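Local coordinates for alpha-glucosidase (Bacteroides thetaiotaomicron, PDB 5XFM), which probably hydrolyses both beta-L-arabinopyranosides and alpha-galactosides as a bifunctional, calcium-containing glycoside hydrolase of family 97, at residues A[378-390]-A[415-428]. The protein carries 1 engineered substitution. Numbering follows the deposited sequence.
Sequences RMDNAIIRKREMK and LYEDILSDADDHGL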
loop_
_atom_site.group_PDB
_atom_site.type_symbol
_atom_site.label_atom_id
_atom_site.label_comp_id
_atom_site.label_asym_id
_atom_site.label_seq_id
_atom_site.Cartn_x
_atom_site.Cartn_y
_atom_site.Cartn_z
ATOM N N ARG A 378 -17.667 16.397 -9.211
ATOM C CA ARG A 378 -16.651 17.345 -9.622
ATOM C C ARG A 378 -15.372 16.666 -10.146
ATOM O O ARG A 378 -14.445 17.355 -10.557
ATOM C CB ARG A 378 -16.310 18.281 -8.455
ATOM C CG ARG A 378 -17.457 19.199 -8.015
ATOM C CD ARG A 378 -17.996 20.040 -9.169
ATOM N NE ARG A 378 -19.191 20.804 -8.809
ATOM C CZ ARG A 378 -19.196 22.072 -8.396
ATOM N NH1 ARG A 378 -18.064 22.756 -8.280
ATOM N NH2 ARG A 378 -20.346 22.662 -8.102
ATOM N N MET A 379 -15.324 15.335 -10.171
ATOM C CA MET A 379 -14.072 14.639 -10.523
ATOM C C MET A 379 -14.238 13.553 -11.600
ATOM O O MET A 379 -13.255 13.042 -12.122
ATOM C CB MET A 379 -13.434 14.005 -9.276
ATOM C CG MET A 379 -12.856 14.990 -8.256
ATOM S SD MET A 379 -11.340 15.800 -8.777
ATOM C CE MET A 379 -11.697 17.504 -8.347
ATOM N N ASP A 380 -15.473 13.198 -11.939
ATOM C CA ASP A 380 -15.696 12.106 -12.888
ATOM C C ASP A 380 -15.793 12.598 -14.329
ATOM O O ASP A 380 -15.516 11.856 -15.266
ATOM C CB ASP A 380 -16.969 11.341 -12.522
ATOM C CG ASP A 380 -18.207 12.227 -12.531
ATOM O OD1 ASP A 380 -18.180 13.309 -11.899
ATOM O OD2 ASP A 380 -19.209 11.841 -13.168
ATOM N N ASN A 381 -16.162 13.861 -14.498
ATOM C CA ASN A 381 -16.288 14.462 -15.820
ATOM C C ASN A 381 -15.122 15.398 -16.058
ATOM O O ASN A 381 -14.927 16.346 -15.298
ATOM C CB ASN A 381 -17.623 15.200 -15.943
ATOM C CG ASN A 381 -17.772 15.951 -17.256
ATOM O OD1 ASN A 381 -17.284 17.067 -17.394
ATOM N ND2 ASN A 381 -18.486 15.359 -18.207
ATOM N N ALA A 382 -14.337 15.107 -17.096
ATOM C CA ALA A 382 -13.092 15.812 -17.373
ATOM C C ALA A 382 -13.277 17.321 -17.471
ATOM O O ALA A 382 -12.490 18.080 -16.915
ATOM C CB ALA A 382 -12.455 15.274 -18.673
ATOM N N ILE A 383 -14.318 17.754 -18.172
ATOM C CA ILE A 383 -14.596 19.182 -18.295
ATOM C C ILE A 383 -14.793 19.844 -16.931
ATOM O O ILE A 383 -14.116 20.827 -16.590
ATOM C CB ILE A 383 -15.843 19.430 -19.158
ATOM C CG1 ILE A 383 -15.570 19.023 -20.608
ATOM C CG2 ILE A 383 -16.272 20.894 -19.076
ATOM C CD1 ILE A 383 -16.826 18.861 -21.455
ATOM N N ILE A 384 -15.718 19.288 -16.155
ATOM C CA ILE A 384 -16.043 19.809 -14.833
ATOM C C ILE A 384 -14.849 19.698 -13.895
ATOM O O ILE A 384 -14.588 20.603 -13.098
ATOM C CB ILE A 384 -17.255 19.067 -14.239
ATOM C CG1 ILE A 384 -18.499 19.352 -15.078
ATOM C CG2 ILE A 384 -17.496 19.462 -12.789
ATOM C CD1 ILE A 384 -19.686 18.515 -14.692
ATOM N N ARG A 385 -14.102 18.605 -14.027
ATOM C CA ARG A 385 -12.936 18.352 -13.188
ATOM C C ARG A 385 -11.843 19.386 -13.426
ATOM O O ARG A 385 -11.264 19.922 -12.480
ATOM C CB ARG A 385 -12.385 16.939 -13.436
ATOM C CG ARG A 385 -11.163 16.595 -12.590
ATOM C CD ARG A 385 -10.700 15.161 -12.819
ATOM N NE ARG A 385 -10.398 14.893 -14.223
ATOM C CZ ARG A 385 -10.950 13.906 -14.922
ATOM N NH1 ARG A 385 -11.826 13.096 -14.343
ATOM N NH2 ARG A 385 -10.628 13.729 -16.194
ATOM N N LYS A 386 -11.554 19.659 -14.691
ATOM C CA LYS A 386 -10.543 20.653 -15.008
ATOM C C LYS A 386 -11.004 22.061 -14.605
ATOM O O LYS A 386 -10.207 22.860 -14.116
ATOM C CB LYS A 386 -10.177 20.589 -16.492
ATOM C CG LYS A 386 -9.358 19.359 -16.842
ATOM C CD LYS A 386 -9.036 19.269 -18.324
ATOM C CE LYS A 386 -10.274 19.032 -19.156
ATOM N NZ LYS A 386 -9.985 19.092 -20.615
ATOM N N ARG A 387 -12.294 22.347 -14.765
ATOM C CA ARG A 387 -12.844 23.612 -14.258
ATOM C C ARG A 387 -12.574 23.759 -12.747
ATOM O O ARG A 387 -12.051 24.785 -12.258
ATOM C CB ARG A 387 -14.343 23.676 -14.552
ATOM C CG ARG A 387 -15.047 24.936 -14.066
ATOM C CD ARG A 387 -16.490 24.958 -14.556
ATOM N NE ARG A 387 -16.537 24.977 -16.016
ATOM C CZ ARG A 387 -17.219 24.111 -16.758
ATOM N NH1 ARG A 387 -17.927 23.153 -16.178
ATOM N NH2 ARG A 387 -17.189 24.195 -18.085
ATOM N N GLU A 388 -12.898 22.691 -12.026
ATOM C CA GLU A 388 -12.694 22.630 -10.591
ATOM C C GLU A 388 -11.242 22.867 -10.227
ATOM O O GLU A 388 -10.943 23.708 -9.385
ATOM C CB GLU A 388 -13.155 21.277 -10.051
ATOM C CG GLU A 388 -13.245 21.206 -8.539
ATOM C CD GLU A 388 -14.425 21.976 -7.982
ATOM O OE1 GLU A 388 -15.381 22.247 -8.741
ATOM O OE2 GLU A 388 -14.395 22.304 -6.779
ATOM N N MET A 389 -10.344 22.161 -10.910
ATOM C CA MET A 389 -8.915 22.187 -10.608
ATOM C C MET A 389 -8.270 23.531 -10.958
ATOM O O MET A 389 -7.290 23.944 -10.333
ATOM C CB MET A 389 -8.206 21.044 -11.342
ATOM C CG MET A 389 -8.385 19.677 -10.680
ATOM S SD MET A 389 -7.680 18.284 -11.612
ATOM C CE MET A 389 -8.167 16.912 -10.562
ATOM N N LYS A 390 -8.806 24.190 -11.977
ATOM C CA LYS A 390 -8.443 25.569 -12.281
ATOM C C LYS A 390 -8.787 26.466 -11.097
ATOM O O LYS A 390 -7.973 27.304 -10.680
ATOM C CB LYS A 390 -9.164 26.059 -13.542
ATOM C CG LYS A 390 -8.791 27.470 -13.951
ATOM C CD LYS A 390 -8.102 27.482 -15.309
ATOM C CE LYS A 390 -8.059 28.889 -15.907
ATOM N NZ LYS A 390 -9.404 29.521 -16.021
ATOM N N LEU A 415 -10.297 6.267 -14.674
ATOM C CA LEU A 415 -10.653 7.413 -13.845
ATOM C C LEU A 415 -9.509 7.852 -12.899
ATOM O O LEU A 415 -9.184 9.047 -12.830
ATOM C CB LEU A 415 -11.908 7.098 -13.043
ATOM C CG LEU A 415 -12.461 8.238 -12.191
ATOM C CD1 LEU A 415 -12.777 9.459 -13.055
ATOM C CD2 LEU A 415 -13.688 7.762 -11.462
ATOM N N TYR A 416 -8.911 6.897 -12.181
ATOM C CA TYR A 416 -7.758 7.168 -11.311
ATOM C C TYR A 416 -6.676 7.947 -12.038
ATOM O O TYR A 416 -6.189 8.991 -11.564
ATOM C CB TYR A 416 -7.125 5.870 -10.780
ATOM C CG TYR A 416 -7.831 5.185 -9.629
ATOM C CD1 TYR A 416 -7.820 5.728 -8.346
ATOM C CD2 TYR A 416 -8.463 3.958 -9.815
ATOM C CE1 TYR A 416 -8.453 5.086 -7.294
ATOM C CE2 TYR A 416 -9.092 3.313 -8.774
ATOM C CZ TYR A 416 -9.086 3.877 -7.518
ATOM O OH TYR A 416 -9.721 3.218 -6.490
ATOM N N GLU A 417 -6.276 7.403 -13.185
ATOM C CA GLU A 417 -5.177 7.977 -13.941
ATOM C C GLU A 417 -5.502 9.374 -14.467
ATOM O O GLU A 417 -4.718 10.299 -14.276
ATOM C CB GLU A 417 -4.790 7.046 -15.090
ATOM C CG GLU A 417 -3.642 7.538 -15.932
ATOM C CD GLU A 417 -3.264 6.536 -17.008
ATOM O OE1 GLU A 417 -2.521 5.578 -16.694
ATOM O OE2 GLU A 417 -3.727 6.690 -18.158
ATOM N N ASP A 418 -6.660 9.532 -15.106
ATOM C CA ASP A 418 -7.055 10.842 -15.632
ATOM C C ASP A 418 -7.146 11.912 -14.526
ATOM O O ASP A 418 -6.760 13.074 -14.737
ATOM C CB ASP A 418 -8.387 10.741 -16.385
ATOM C CG ASP A 418 -8.295 9.849 -17.617
ATOM O OD1 ASP A 418 -7.166 9.502 -18.021
ATOM O OD2 ASP A 418 -9.345 9.518 -18.203
ATOM N N ILE A 419 -7.640 11.518 -13.355
ATOM C CA ILE A 419 -7.701 12.444 -12.230
ATOM C C ILE A 419 -6.289 12.868 -11.841
ATOM O O ILE A 419 -6.011 14.064 -11.670
ATOM C CB ILE A 419 -8.411 11.832 -11.005
ATOM C CG1 ILE A 419 -9.911 11.713 -11.256
ATOM C CG2 ILE A 419 -8.168 12.676 -9.768
ATOM C CD1 ILE A 419 -10.641 10.907 -10.184
ATOM N N LEU A 420 -5.391 11.893 -11.729
ATOM C CA LEU A 420 -3.993 12.201 -11.413
ATOM C C LEU A 420 -3.328 13.139 -12.428
ATOM O O LEU A 420 -2.538 14.022 -12.056
ATOM C CB LEU A 420 -3.175 10.909 -11.302
ATOM C CG LEU A 420 -3.219 10.245 -9.926
ATOM C CD1 LEU A 420 -2.748 8.797 -9.973
ATOM C CD2 LEU A 420 -2.333 11.058 -8.997
ATOM N N SER A 421 -3.641 12.935 -13.702
ATOM C CA SER A 421 -3.008 13.677 -14.785
ATOM C C SER A 421 -3.500 15.143 -14.825
ATOM O O SER A 421 -2.698 16.083 -14.941
ATOM C CB SER A 421 -3.267 12.960 -16.114
ATOM O OG SER A 421 -2.529 13.534 -17.168
ATOM N N ASP A 422 -4.817 15.337 -14.741
ATOM C CA ASP A 422 -5.373 16.698 -14.671
ATOM C C ASP A 422 -4.861 17.421 -13.410
ATOM O O ASP A 422 -4.515 18.620 -13.431
ATOM C CB ASP A 422 -6.902 16.658 -14.691
ATOM C CG ASP A 422 -7.467 16.277 -16.059
ATOM O OD1 ASP A 422 -6.748 16.415 -17.076
ATOM O OD2 ASP A 422 -8.635 15.843 -16.117
ATOM N N ALA A 423 -4.812 16.672 -12.312
ATOM C CA ALA A 423 -4.283 17.189 -11.060
ATOM C C ALA A 423 -2.877 17.717 -11.246
ATOM O O ALA A 423 -2.586 18.855 -10.870
ATOM C CB ALA A 423 -4.299 16.116 -9.982
ATOM N N ASP A 424 -2.002 16.899 -11.827
ATOM C CA ASP A 424 -0.643 17.360 -12.058
ATOM C C ASP A 424 -0.610 18.577 -12.952
ATOM O O ASP A 424 0.223 19.460 -12.756
ATOM C CB ASP A 424 0.238 16.292 -12.686
ATOM C CG ASP A 424 1.664 16.786 -12.867
ATOM O OD1 ASP A 424 2.338 16.988 -11.832
ATOM O OD2 ASP A 424 2.084 17.034 -14.023
ATOM N N ASP A 425 -1.490 18.621 -13.948
ATOM C CA ASP A 425 -1.563 19.809 -14.800
ATOM C C ASP A 425 -1.913 21.056 -13.979
ATOM O O ASP A 425 -1.574 22.174 -14.361
ATOM C CB ASP A 425 -2.583 19.618 -15.921
ATOM C CG ASP A 425 -2.093 18.660 -16.996
ATOM O OD1 ASP A 425 -0.865 18.501 -17.134
ATOM O OD2 ASP A 425 -2.938 18.072 -17.707
ATOM N N HIS A 426 -2.589 20.869 -12.846
ATOM C CA HIS A 426 -2.920 22.020 -12.007
ATOM C C HIS A 426 -2.152 22.060 -10.690
ATOM O O HIS A 426 -2.605 22.668 -9.725
ATOM C CB HIS A 426 -4.417 22.040 -11.739
ATOM C CG HIS A 426 -5.232 22.138 -12.987
ATOM N ND1 HIS A 426 -5.638 21.029 -13.699
ATOM C CD2 HIS A 426 -5.696 23.213 -13.666
ATOM C CE1 HIS A 426 -6.328 21.417 -14.756
ATOM N NE2 HIS A 426 -6.379 22.737 -14.758
ATOM N N GLY A 427 -0.986 21.420 -10.672
ATOM C CA GLY A 427 -0.096 21.434 -9.523
ATOM C C GLY A 427 -0.689 20.875 -8.245
ATOM O O GLY A 427 -0.364 21.335 -7.147
ATOM N N LEU A 428 -1.535 19.861 -8.372
ATOM C CA LEU A 428 -2.187 19.297 -7.192
ATOM C C LEU A 428 -1.677 17.907 -6.841
ATOM O O LEU A 428 -1.552 17.041 -7.709
ATOM C CB LEU A 428 -3.695 19.241 -7.403
ATOM C CG LEU A 428 -4.403 20.590 -7.498
ATOM C CD1 LEU A 428 -5.753 20.422 -8.155
ATOM C CD2 LEU A 428 -4.540 21.196 -6.116
#
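Met-389 and His-426 meet where two neighbouring outer helices of the TIM-barrel-like catalytic domain, 382-395 and 410-425, pack side by side; their segments 382-390 and 415-425 run at 33° to each other, the axes 9.7 Å apart at closest approach. The helices flank strand 399-403 in sequence, so the pair belongs to successive beta-alpha units of the parallel barrel sheet. Met-389 CB sits over one face of the His-426 ring in a CH-pi contact, 3.7 Å from the ring centroid. With CG beside its backbone N (chi1 -78°) and the chain extended beyond it, Met-389 runs on along helix 415-425: CG touches Leu-428 CD1, SD lies 3.4 Å from Ala-423 N, and CE touches both Ala-423 CB and Ile-419. The imidazole is held by the helix it follows, His-426 ND1 donating to Asp-422 O at 2.7 Å from above the carbonyl plane. Gly-427 at positive phi closes that helix with a Schellman motif. One turn before Met-389, Arg-385 enters as a knob among Leu-415, Asp-418, Ile-419 and Asp-422. Its chi3 bend (57°) brings the guanidinium side-on into a salt bridge: Asp-422 OD2, almost in the guanidinium plane, takes Arg-385 NE on its anti lone pair at 2.8 Å and NH2 nearly along its C-O bond. The remaining nitrogen fixes the group's rotation: Arg-385 NH1 donates to Met-379 O at 2.6 Å, while Leu-415 CD1 packs 3.7 Å from that same oxygen.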